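Long-range contacts in ParA (Salmonella enterica subsp. enterica serovar Newport str. SL317, PDB 3EZ9), which probably acts as a Walker-type ATPase in DNA partition, joining a helix-turn-helix domain to a P-loop nucleotide-binding domain: residues N231-L236 with E299-E304; T38-T43 with L87-V92; T277-V282 with R324-S329. One frame throughout, in Å; residues are numbered along the deposited sequence.

Along the chain, contact 2 comes first, tying the loop after helix 25-35 to the start of helix 89-98 in the helix-turn-helix part. Contacts 1 and 3 follow and interleave: 231-236, 277-282, 299-304, then 324-329. Both belong to the P-loop part, where the successive helices 281-292 and 294-303 carry the first segment of contact 3 and the second of contact 1. The centres of contacts 1 and 3 lie about 34 Å apart, those of 2 and 3 about 36 Å, and those of 1 and 2 about 42 Å, on opposite sides of the chain's centre. Three separate patches thus join helix ends and loops around the central mixed sheet and within the probable DNA-binding part.

Contact 1 (N231-L236 with E299-E304); sequences NQYEIL and EQLEEE. Unlike the reference sequence in segment 231-236: Asn231 (reference Lys), Gln232 (reference Pro), Tyr233 (reference Ser), Ile235 (reference Val). With MG (magnesium ion), chain C.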
loop_
_atom_site.group_PDB
_atom_site.type_symbol
_atom_site.label_atom_id
_atom_site.label_comp_id
_atom_site.label_asym_id
_atom_site.label_seq_id
_atom_site.Cartn_x
_atom_site.Cartn_y
_atom_site.Cartn_z
ATOM N N ASN A 231 -5.494 -8.326 -27.900
ATOM C CA ASN A 231 -6.436 -8.147 -26.791
ATOM C C ASN A 231 -5.698 -7.499 -25.597
ATOM O O ASN A 231 -4.615 -7.929 -25.203
ATOM C CB ASN A 231 -6.998 -9.512 -26.420
ATOM C CG ASN A 231 -8.086 -9.443 -25.392
ATOM O OD1 ASN A 231 -9.267 -9.584 -25.701
ATOM N ND2 ASN A 231 -7.697 -9.248 -24.157
ATOM N N GLN A 232 -6.275 -6.443 -25.036
ATOM C CA GLN A 232 -5.665 -5.726 -23.914
ATOM C C GLN A 232 -5.426 -6.522 -22.624
ATOM O O GLN A 232 -4.705 -6.075 -21.750
ATOM C CB GLN A 232 -6.499 -4.502 -23.579
ATOM C CG GLN A 232 -7.924 -4.843 -23.277
ATOM C CD GLN A 232 -8.661 -3.711 -22.621
ATOM O OE1 GLN A 232 -9.893 -3.655 -22.656
ATOM N NE2 GLN A 232 -7.921 -2.812 -21.995
ATOM N N TYR A 233 -6.040 -7.689 -22.495
ATOM C CA TYR A 233 -5.843 -8.534 -21.318
ATOM C C TYR A 233 -5.049 -9.835 -21.593
ATOM O O TYR A 233 -4.837 -10.646 -20.685
ATOM C CB TYR A 233 -7.194 -8.871 -20.697
ATOM C CG TYR A 233 -7.936 -7.644 -20.266
ATOM C CD1 TYR A 233 -9.313 -7.536 -20.449
ATOM C CD2 TYR A 233 -7.255 -6.577 -19.684
ATOM C CE1 TYR A 233 -9.999 -6.396 -20.066
ATOM C CE2 TYR A 233 -7.928 -5.419 -19.290
ATOM C CZ TYR A 233 -9.302 -5.338 -19.483
ATOM O OH TYR A 233 -9.967 -4.208 -19.080
ATOM N N GLU A 234 -4.599 -10.034 -22.832
ATOM C CA GLU A 234 -3.825 -11.225 -23.138
ATOM C C GLU A 234 -2.412 -10.805 -23.392
ATOM O O GLU A 234 -1.573 -11.621 -23.791
ATOM C CB GLU A 234 -4.338 -11.927 -24.386
ATOM C CG GLU A 234 -5.775 -12.397 -24.323
ATOM C CD GLU A 234 -6.193 -12.970 -25.648
ATOM O OE1 GLU A 234 -5.926 -12.271 -26.642
ATOM O OE2 GLU A 234 -6.764 -14.087 -25.713
ATOM N N ILE A 235 -2.130 -9.530 -23.157
ATOM C CA ILE A 235 -0.783 -9.028 -23.428
ATOM C C ILE A 235 0.342 -9.535 -22.522
ATOM O O ILE A 235 1.478 -9.611 -22.964
ATOM C CB ILE A 235 -0.801 -7.483 -23.495
ATOM C CG1 ILE A 235 -1.759 -7.056 -24.610
ATOM C CG2 ILE A 235 0.591 -6.935 -23.763
ATOM C CD1 ILE A 235 -2.022 -5.618 -24.623
ATOM N N LEU A 236 0.035 -9.875 -21.270
ATOM C CA LEU A 236 1.051 -10.402 -20.357
ATOM C C LEU A 236 1.423 -11.786 -20.878
ATOM O O LEU A 236 2.597 -12.103 -20.976
ATOM C CB LEU A 236 0.510 -10.550 -18.920
ATOM C CG LEU A 236 1.453 -10.458 -17.698
ATOM C CD1 LEU A 236 0.979 -11.376 -16.621
ATOM C CD2 LEU A 236 2.863 -10.793 -18.049
ATOM N N GLU A 299 -15.059 -11.576 -14.552
ATOM C CA GLU A 299 -16.091 -11.250 -15.528
ATOM C C GLU A 299 -15.634 -10.197 -16.536
ATOM O O GLU A 299 -16.057 -10.224 -17.686
ATOM C CB GLU A 299 -17.366 -10.778 -14.838
ATOM C CG GLU A 299 -17.951 -11.764 -13.861
ATOM C CD GLU A 299 -19.277 -11.292 -13.295
ATOM O OE1 GLU A 299 -19.683 -11.780 -12.212
ATOM O OE2 GLU A 299 -19.918 -10.433 -13.941
ATOM N N GLN A 300 -14.781 -9.266 -16.120
ATOM C CA GLN A 300 -14.305 -8.257 -17.063
ATOM C C GLN A 300 -13.472 -8.927 -18.163
ATOM O O GLN A 300 -13.466 -8.483 -19.317
ATOM C CB GLN A 300 -13.492 -7.172 -16.350
ATOM C CG GLN A 300 -14.349 -6.169 -15.586
ATOM C CD GLN A 300 -13.599 -4.893 -15.271
ATOM O OE1 GLN A 300 -13.938 -4.168 -14.337
ATOM N NE2 GLN A 300 -12.574 -4.603 -16.063
ATOM N N LEU A 301 -12.772 -10.000 -17.807
ATOM C CA LEU A 301 -11.993 -10.729 -18.800
ATOM C C LEU A 301 -13.033 -11.365 -19.715
ATOM O O LEU A 301 -13.030 -11.133 -20.921
ATOM C CB LEU A 301 -11.125 -11.797 -18.129
ATOM C CG LEU A 301 -9.976 -11.280 -17.248
ATOM C CD1 LEU A 301 -9.307 -12.447 -16.537
ATOM C CD2 LEU A 301 -8.971 -10.496 -18.107
ATOM N N GLU A 302 -13.946 -12.134 -19.118
ATOM C CA GLU A 302 -15.020 -12.789 -19.862
ATOM C C GLU A 302 -15.677 -11.805 -20.847
ATOM O O GLU A 302 -15.995 -12.146 -21.984
ATOM C CB GLU A 302 -16.074 -13.333 -18.891
ATOM C CG GLU A 302 -15.580 -14.399 -17.902
ATOM C CD GLU A 302 -16.737 -15.204 -17.303
ATOM O OE1 GLU A 302 -16.670 -16.452 -17.215
ATOM O OE2 GLU A 302 -17.735 -14.584 -16.917
ATOM N N GLU A 303 -15.869 -10.569 -20.416
ATOM C CA GLU A 303 -16.491 -9.587 -21.287
ATOM C C GLU A 303 -15.618 -9.245 -22.474
ATOM O O GLU A 303 -16.137 -8.957 -23.546
ATOM C CB GLU A 303 -16.837 -8.322 -20.503
ATOM C CG GLU A 303 -18.153 -8.408 -19.734
ATOM C CD GLU A 303 -18.262 -7.311 -18.695
ATOM O OE1 GLU A 303 -17.839 -6.171 -18.994
ATOM O OE2 GLU A 303 -18.770 -7.585 -17.585
ATOM N N GLU A 304 -14.300 -9.284 -22.285
ATOM C CA GLU A 304 -13.357 -8.982 -23.362
ATOM C C GLU A 304 -13.173 -10.216 -24.255
ATOM O O GLU A 304 -12.390 -10.197 -25.200
ATOM C CB GLU A 304 -12.010 -8.584 -22.777
ATOM C CG GLU A 304 -11.257 -7.588 -23.594
ATOM C CD GLU A 304 -11.861 -6.193 -23.509
ATOM O OE1 GLU A 304 -11.431 -5.310 -24.286
ATOM O OE2 GLU A 304 -12.760 -5.973 -22.665
HETATM MG MG MG C . -8.800 -15.109 -26.044
#
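The side chain of Tyr233 packs against Leu301 and Glu304 where a type I beta turn, Asn231 to Glu234, meets the C-terminal end of helix 294-303 in the P-loop NTPase fold. The turn, closed by the bond from Glu234 N to Asn231 O, leads into helix 235-241, with Glu234 at the N-cap position. The tight part is apolar. Tyr233 CB lies 3.5 Å from Leu301 CD2, and the same methyl approaches the ring obliquely near CG. Glu304 CB and CG both lie 3.7 Å from Tyr233 CD1, oblique to the ring, with the carboxylate farther along beside CE1. Tyr233 CG stands anti to the carbonyl carbon (chi1 -60°), which carries the ring out toward the helix. Gln232 CG sits 3.8 Å above the ring plane, over its centre. Leu264 of helix 261-269 touches both Tyr233 and Gln300, extending this buried side; there Tyr233 OH and Gln300 NE2, 4.0 Å apart, are too wide for a bond.

The other side is polar and partly exposed. There the Glu304 chain, bent at chi2 (73°), crosses Gln232 at about a right angle, their carboxylate and amide planes 67° apart. Glu234 takes no part in the packing against helix 294-303; its OE2 instead binds a magnesium ion at 2.3 Å.

Contact 2 (T38-T43 with L87-V92); sequences TEYYQT and LTIQNV
Apolar contact across the two segments centres on Ile89 CD1, which lies 4.1 Å from Gln42 CB and 4.3 Å from Tyr40 CE2. The methyl meets Tyr40 at the ring edge, near its plane, and not over a face. Ile89 CG1 is anti to the carbonyl carbon (chi1 -83°), and chi2 then turns CD1 toward the loop.

The backbones also come close, without a hydrogen bond between the two segments: Gln42 O and Leu87 O are 3.8 Å apart, beside the closest pair of CA atoms, Thr43 and Leu87. Leu87 also makes a backbone hydrogen bond with Phe44, the next residue of the loop. This loop lies between helices 25-35 and 46-51 of the helix-turn-helix domain, and here it packs beside the first turn of helix 89-98.

Hydrogen bonds within each segment shape the two surfaces. Tyr40 OH donates to Gln42 OE1 (2.6 Å), arriving from above the amide plane and linking the two side chains that flank Ile89 CD1. On the helix side, Thr88 and Asn91 form a capping box: Asn91 N donates to Thr88 OG1 at 3.2 Å, and Thr88 N to Asn91 OD1 at 2.8 Å with an N-H...O angle of 161°. Asn91 ND2 also bonds to Tyr72 OH.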
loop_
_atom_site.group_PDB
_atom_site.type_symbol
_atom_site.label_atom_id
_atom_site.label_comp_id
_atom_site.label_asym_id
_atom_site.label_seq_id
_atom_site.Cartn_x
_atom_site.Cartn_y
_atom_site.Cartn_z
ATOM N N THR A 38 20.894 -12.557 4.245
ATOM C CA THR A 38 20.385 -13.729 3.530
ATOM C C THR A 38 21.441 -14.831 3.667
ATOM O O THR A 38 21.113 -15.999 3.885
ATOM C CB THR A 38 20.161 -13.417 2.020
ATOM O OG1 THR A 38 19.284 -12.292 1.890
ATOM C CG2 THR A 38 19.539 -14.613 1.299
ATOM N N GLU A 39 22.707 -14.431 3.547
ATOM C CA GLU A 39 23.853 -15.333 3.657
ATOM C C GLU A 39 23.737 -16.535 2.728
ATOM O O GLU A 39 23.831 -17.671 3.195
ATOM C CB GLU A 39 23.986 -15.859 5.091
ATOM C CG GLU A 39 23.808 -14.821 6.175
ATOM C CD GLU A 39 23.828 -15.427 7.564
ATOM O OE1 GLU A 39 24.914 -15.855 8.010
ATOM O OE2 GLU A 39 22.756 -15.483 8.206
ATOM N N TYR A 40 23.541 -16.320 1.429
ATOM C CA TYR A 40 23.421 -17.491 0.585
ATOM C C TYR A 40 24.517 -17.908 -0.368
ATOM O O TYR A 40 24.622 -17.455 -1.508
ATOM C CB TYR A 40 22.084 -17.517 -0.147
ATOM C CG TYR A 40 21.346 -18.780 0.226
ATOM C CD1 TYR A 40 20.468 -18.802 1.309
ATOM C CD2 TYR A 40 21.633 -19.985 -0.416
ATOM C CE1 TYR A 40 19.906 -19.994 1.758
ATOM C CE2 TYR A 40 21.073 -21.189 0.020
ATOM C CZ TYR A 40 20.212 -21.190 1.111
ATOM O OH TYR A 40 19.673 -22.383 1.555
ATOM N N TYR A 41 25.336 -18.801 0.163
ATOM C CA TYR A 41 26.446 -19.432 -0.526
ATOM C C TYR A 41 26.608 -20.546 0.488
ATOM O O TYR A 41 27.593 -20.602 1.231
ATOM C CB TYR A 41 27.709 -18.569 -0.546
ATOM C CG TYR A 41 28.672 -18.969 -1.648
ATOM C CD1 TYR A 41 28.330 -18.796 -2.991
ATOM C CD2 TYR A 41 29.911 -19.555 -1.358
ATOM C CE1 TYR A 41 29.195 -19.196 -4.030
ATOM C CE2 TYR A 41 30.789 -19.961 -2.389
ATOM C CZ TYR A 41 30.420 -19.777 -3.721
ATOM O OH TYR A 41 31.263 -20.164 -4.744
ATOM N N GLN A 42 25.567 -21.369 0.572
ATOM C CA GLN A 42 25.530 -22.489 1.486
ATOM C C GLN A 42 26.693 -23.394 1.144
ATOM O O GLN A 42 27.029 -23.583 -0.021
ATOM C CB GLN A 42 24.217 -23.274 1.329
ATOM C CG GLN A 42 23.188 -23.070 2.440
ATOM C CD GLN A 42 22.027 -24.067 2.365
ATOM O OE1 GLN A 42 21.427 -24.259 1.306
ATOM N NE2 GLN A 42 21.707 -24.697 3.493
ATOM N N THR A 43 27.304 -23.946 2.177
ATOM C CA THR A 43 28.419 -24.858 2.024
ATOM C C THR A 43 27.835 -26.221 2.361
ATOM O O THR A 43 27.078 -26.349 3.318
ATOM C CB THR A 43 29.534 -24.523 3.030
ATOM O OG1 THR A 43 30.165 -23.293 2.655
ATOM C CG2 THR A 43 30.563 -25.643 3.091
ATOM N N LEU A 87 30.379 -28.448 -1.080
ATOM C CA LEU A 87 29.677 -28.523 -2.349
ATOM C C LEU A 87 28.704 -27.363 -2.428
ATOM O O LEU A 87 28.123 -26.959 -1.422
ATOM C CB LEU A 87 28.935 -29.860 -2.479
ATOM C CG LEU A 87 29.763 -31.145 -2.370
ATOM C CD1 LEU A 87 28.835 -32.339 -2.534
ATOM C CD2 LEU A 87 30.846 -31.179 -3.422
ATOM N N THR A 88 28.528 -26.823 -3.623
ATOM C CA THR A 88 27.606 -25.718 -3.821
ATOM C C THR A 88 26.235 -26.251 -4.296
ATOM O O THR A 88 26.062 -27.453 -4.502
ATOM C CB THR A 88 28.172 -24.736 -4.869
ATOM O OG1 THR A 88 27.768 -25.144 -6.183
ATOM C CG2 THR A 88 29.690 -24.750 -4.825
ATOM N N ILE A 89 25.258 -25.364 -4.448
ATOM C CA ILE A 89 23.956 -25.787 -4.923
ATOM C C ILE A 89 24.135 -26.467 -6.305
ATOM O O ILE A 89 23.513 -27.500 -6.581
ATOM C CB ILE A 89 22.964 -24.560 -4.995
ATOM C CG1 ILE A 89 22.343 -24.299 -3.622
ATOM C CG2 ILE A 89 21.835 -24.812 -5.992
ATOM C CD1 ILE A 89 23.318 -23.830 -2.584
ATOM N N GLN A 90 25.001 -25.914 -7.158
ATOM C CA GLN A 90 25.241 -26.495 -8.487
ATOM C C GLN A 90 25.939 -27.835 -8.408
ATOM O O GLN A 90 25.785 -28.698 -9.279
ATOM C CB GLN A 90 26.100 -25.581 -9.349
ATOM C CG GLN A 90 25.298 -24.771 -10.306
ATOM C CD GLN A 90 24.376 -25.624 -11.129
ATOM O OE1 GLN A 90 24.781 -26.664 -11.666
ATOM N NE2 GLN A 90 23.120 -25.189 -11.247
ATOM N N ASN A 91 26.755 -27.986 -7.376
ATOM C CA ASN A 91 27.469 -29.229 -7.182
ATOM C C ASN A 91 26.425 -30.293 -6.906
ATOM O O ASN A 91 26.407 -31.341 -7.564
ATOM C CB ASN A 91 28.423 -29.112 -5.989
ATOM C CG ASN A 91 29.675 -28.313 -6.311
ATOM O OD1 ASN A 91 30.370 -27.847 -5.406
ATOM N ND2 ASN A 91 29.978 -28.167 -7.598
ATOM N N VAL A 92 25.534 -29.998 -5.956
ATOM C CA VAL A 92 24.501 -30.947 -5.567
ATOM C C VAL A 92 23.542 -31.173 -6.729
ATOM O O VAL A 92 23.120 -32.304 -7.005
ATOM C CB VAL A 92 23.764 -30.460 -4.291
ATOM C CG1 VAL A 92 22.759 -31.506 -3.828
ATOM C CG2 VAL A 92 24.773 -30.189 -3.172
#

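Contact 3 (T277-V282 with R324-S329); sequences TPPAQV and RDHETS
Over one face of the His326 imidazole lies Pro279, whose CB is 3.4 Å from the ring centroid and only 14° off its normal, a CH-pi contact. The proline CG continues across the same ring toward NE2. At the edge of the Arg324 guanidinium, in its plane, lie Gln281 CG and Asp325 OD1; the Gln281 amide is turned 77° from that plane. With chi1 at -179°, Gln281 points its CG away from its backbone N, and the extended chain carries the amide to the guanidinium, which it meets steeply. The salt bridge from Arg324 NH1 to Asp325 OD1 is long, at 3.7 Å.

The segments lie at or after the ends of neighbouring parallel strands in the central sheet of the P-loop NTPase fold: strand 272-277 leads through Pro278 and Pro279 into helix 281-292, and strand 312-317 precedes helix 324-337. The contact joins the start of each helix.

Between the flat groups the backbone of Pro279 to Gln281 packs on Asp325, whose CB lies 3.3 Å from Pro279 O and 3.4 Å from Gln281 N. Deeper in, buried Ser329 OG is 2.7 Å from Pro279 O and equally close to Asp325 O; its single proton could serve either acceptor. Phe284 of helix 281-292 touches Ser329 on this inner side.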
loop_
_atom_site.group_PDB
_atom_site.type_symbol
_atom_site.label_atom_id
_atom_site.label_comp_id
_atom_site.label_asym_id
_atom_site.label_seq_id
_atom_site.Cartn_x
_atom_site.Cartn_y
_atom_site.Cartn_z
ATOM N N THR A 277 -2.657 -14.811 3.607
ATOM C CA THR A 277 -3.640 -14.208 4.523
ATOM C C THR A 277 -3.035 -13.774 5.855
ATOM O O THR A 277 -2.591 -14.611 6.642
ATOM C CB THR A 277 -4.789 -15.202 4.839
ATOM O OG1 THR A 277 -5.317 -15.753 3.620
ATOM C CG2 THR A 277 -5.895 -14.498 5.594
ATOM N N PRO A 278 -3.032 -12.459 6.129
ATOM C CA PRO A 278 -2.494 -11.839 7.348
ATOM C C PRO A 278 -3.259 -12.140 8.640
ATOM O O PRO A 278 -4.495 -12.125 8.666
ATOM C CB PRO A 278 -2.520 -10.351 7.013
ATOM C CG PRO A 278 -2.426 -10.330 5.517
ATOM C CD PRO A 278 -3.389 -11.420 5.153
ATOM N N PRO A 279 -2.523 -12.394 9.738
ATOM C CA PRO A 279 -3.080 -12.700 11.066
ATOM C C PRO A 279 -3.902 -11.572 11.750
ATOM O O PRO A 279 -4.927 -11.835 12.386
ATOM C CB PRO A 279 -1.838 -13.101 11.862
ATOM C CG PRO A 279 -0.755 -12.235 11.254
ATOM C CD PRO A 279 -1.046 -12.391 9.775
ATOM N N ALA A 280 -3.457 -10.327 11.618
ATOM C CA ALA A 280 -4.161 -9.188 12.210
ATOM C C ALA A 280 -5.634 -9.147 11.815
ATOM O O ALA A 280 -5.948 -9.081 10.630
ATOM C CB ALA A 280 -3.500 -7.893 11.778
ATOM N N GLN A 281 -6.534 -9.167 12.798
ATOM C CA GLN A 281 -7.977 -9.113 12.528
ATOM C C GLN A 281 -8.310 -7.896 11.655
ATOM O O GLN A 281 -9.373 -7.819 11.032
ATOM C CB GLN A 281 -8.771 -9.021 13.840
ATOM C CG GLN A 281 -10.291 -8.996 13.647
ATOM C CD GLN A 281 -11.063 -8.652 14.919
ATOM O OE1 GLN A 281 -10.872 -7.587 15.506
ATOM N NE2 GLN A 281 -11.946 -9.552 15.342
ATOM N N VAL A 282 -7.386 -6.945 11.619
ATOM C CA VAL A 282 -7.560 -5.739 10.828
ATOM C C VAL A 282 -7.375 -6.057 9.343
ATOM O O VAL A 282 -8.234 -5.717 8.524
ATOM C CB VAL A 282 -6.521 -4.676 11.228
ATOM C CG1 VAL A 282 -6.845 -3.349 10.560
ATOM C CG2 VAL A 282 -6.468 -4.550 12.739
ATOM N N ARG A 324 -4.290 -12.768 19.946
ATOM C CA ARG A 324 -5.706 -13.132 19.901
ATOM C C ARG A 324 -6.184 -13.286 18.458
ATOM O O ARG A 324 -6.856 -14.262 18.111
ATOM C CB ARG A 324 -6.536 -12.065 20.629
ATOM C CG ARG A 324 -8.054 -12.255 20.582
ATOM C CD ARG A 324 -8.685 -11.527 19.392
ATOM N NE ARG A 324 -10.132 -11.744 19.304
ATOM C CZ ARG A 324 -10.898 -11.333 18.295
ATOM N NH1 ARG A 324 -10.363 -10.676 17.272
ATOM N NH2 ARG A 324 -12.203 -11.589 18.302
ATOM N N ASP A 325 -5.817 -12.315 17.626
ATOM C CA ASP A 325 -6.189 -12.299 16.214
ATOM C C ASP A 325 -5.655 -13.535 15.478
ATOM O O ASP A 325 -6.423 -14.328 14.925
ATOM C CB ASP A 325 -5.632 -11.034 15.550
ATOM C CG ASP A 325 -5.753 -9.809 16.435
ATOM O OD1 ASP A 325 -6.896 -9.405 16.741
ATOM O OD2 ASP A 325 -4.701 -9.255 16.828
ATOM N N HIS A 326 -4.329 -13.675 15.482
ATOM C CA HIS A 326 -3.621 -14.780 14.833
ATOM C C HIS A 326 -4.302 -16.121 15.081
ATOM O O HIS A 326 -4.768 -16.774 14.148
ATOM C CB HIS A 326 -2.177 -14.846 15.346
ATOM C CG HIS A 326 -1.406 -13.574 15.163
ATOM N ND1 HIS A 326 -1.943 -12.330 15.425
ATOM C CD2 HIS A 326 -0.129 -13.356 14.769
ATOM C CE1 HIS A 326 -1.033 -11.400 15.201
ATOM N NE2 HIS A 326 0.077 -11.997 14.802
ATOM N N GLU A 327 -4.349 -16.518 16.348
ATOM C CA GLU A 327 -4.959 -17.775 16.770
ATOM C C GLU A 327 -6.412 -17.932 16.317
ATOM O O GLU A 327 -6.883 -19.059 16.112
ATOM C CB GLU A 327 -4.884 -17.883 18.292
ATOM C CG GLU A 327 -3.468 -18.012 18.828
ATOM C CD GLU A 327 -3.309 -17.412 20.212
ATOM O OE1 GLU A 327 -4.182 -17.655 21.073
ATOM O OE2 GLU A 327 -2.304 -16.702 20.434
ATOM N N THR A 328 -7.112 -16.805 16.168
ATOM C CA THR A 328 -8.517 -16.800 15.744
ATOM C C THR A 328 -8.652 -16.764 14.226
ATOM O O THR A 328 -9.578 -17.342 13.661
ATOM C CB THR A 328 -9.273 -15.579 16.315
ATOM O OG1 THR A 328 -9.125 -15.549 17.741
ATOM C CG2 THR A 328 -10.760 -15.652 15.952
ATOM N N SER A 329 -7.724 -16.072 13.574
ATOM C CA SER A 329 -7.727 -15.952 12.124
ATOM C C SER A 329 -7.456 -17.294 11.438
ATOM O O SER A 329 -8.141 -17.658 10.479
ATOM C CB SER A 329 -6.675 -14.930 11.680
ATOM O OG SER A 329 -6.874 -13.673 12.308
#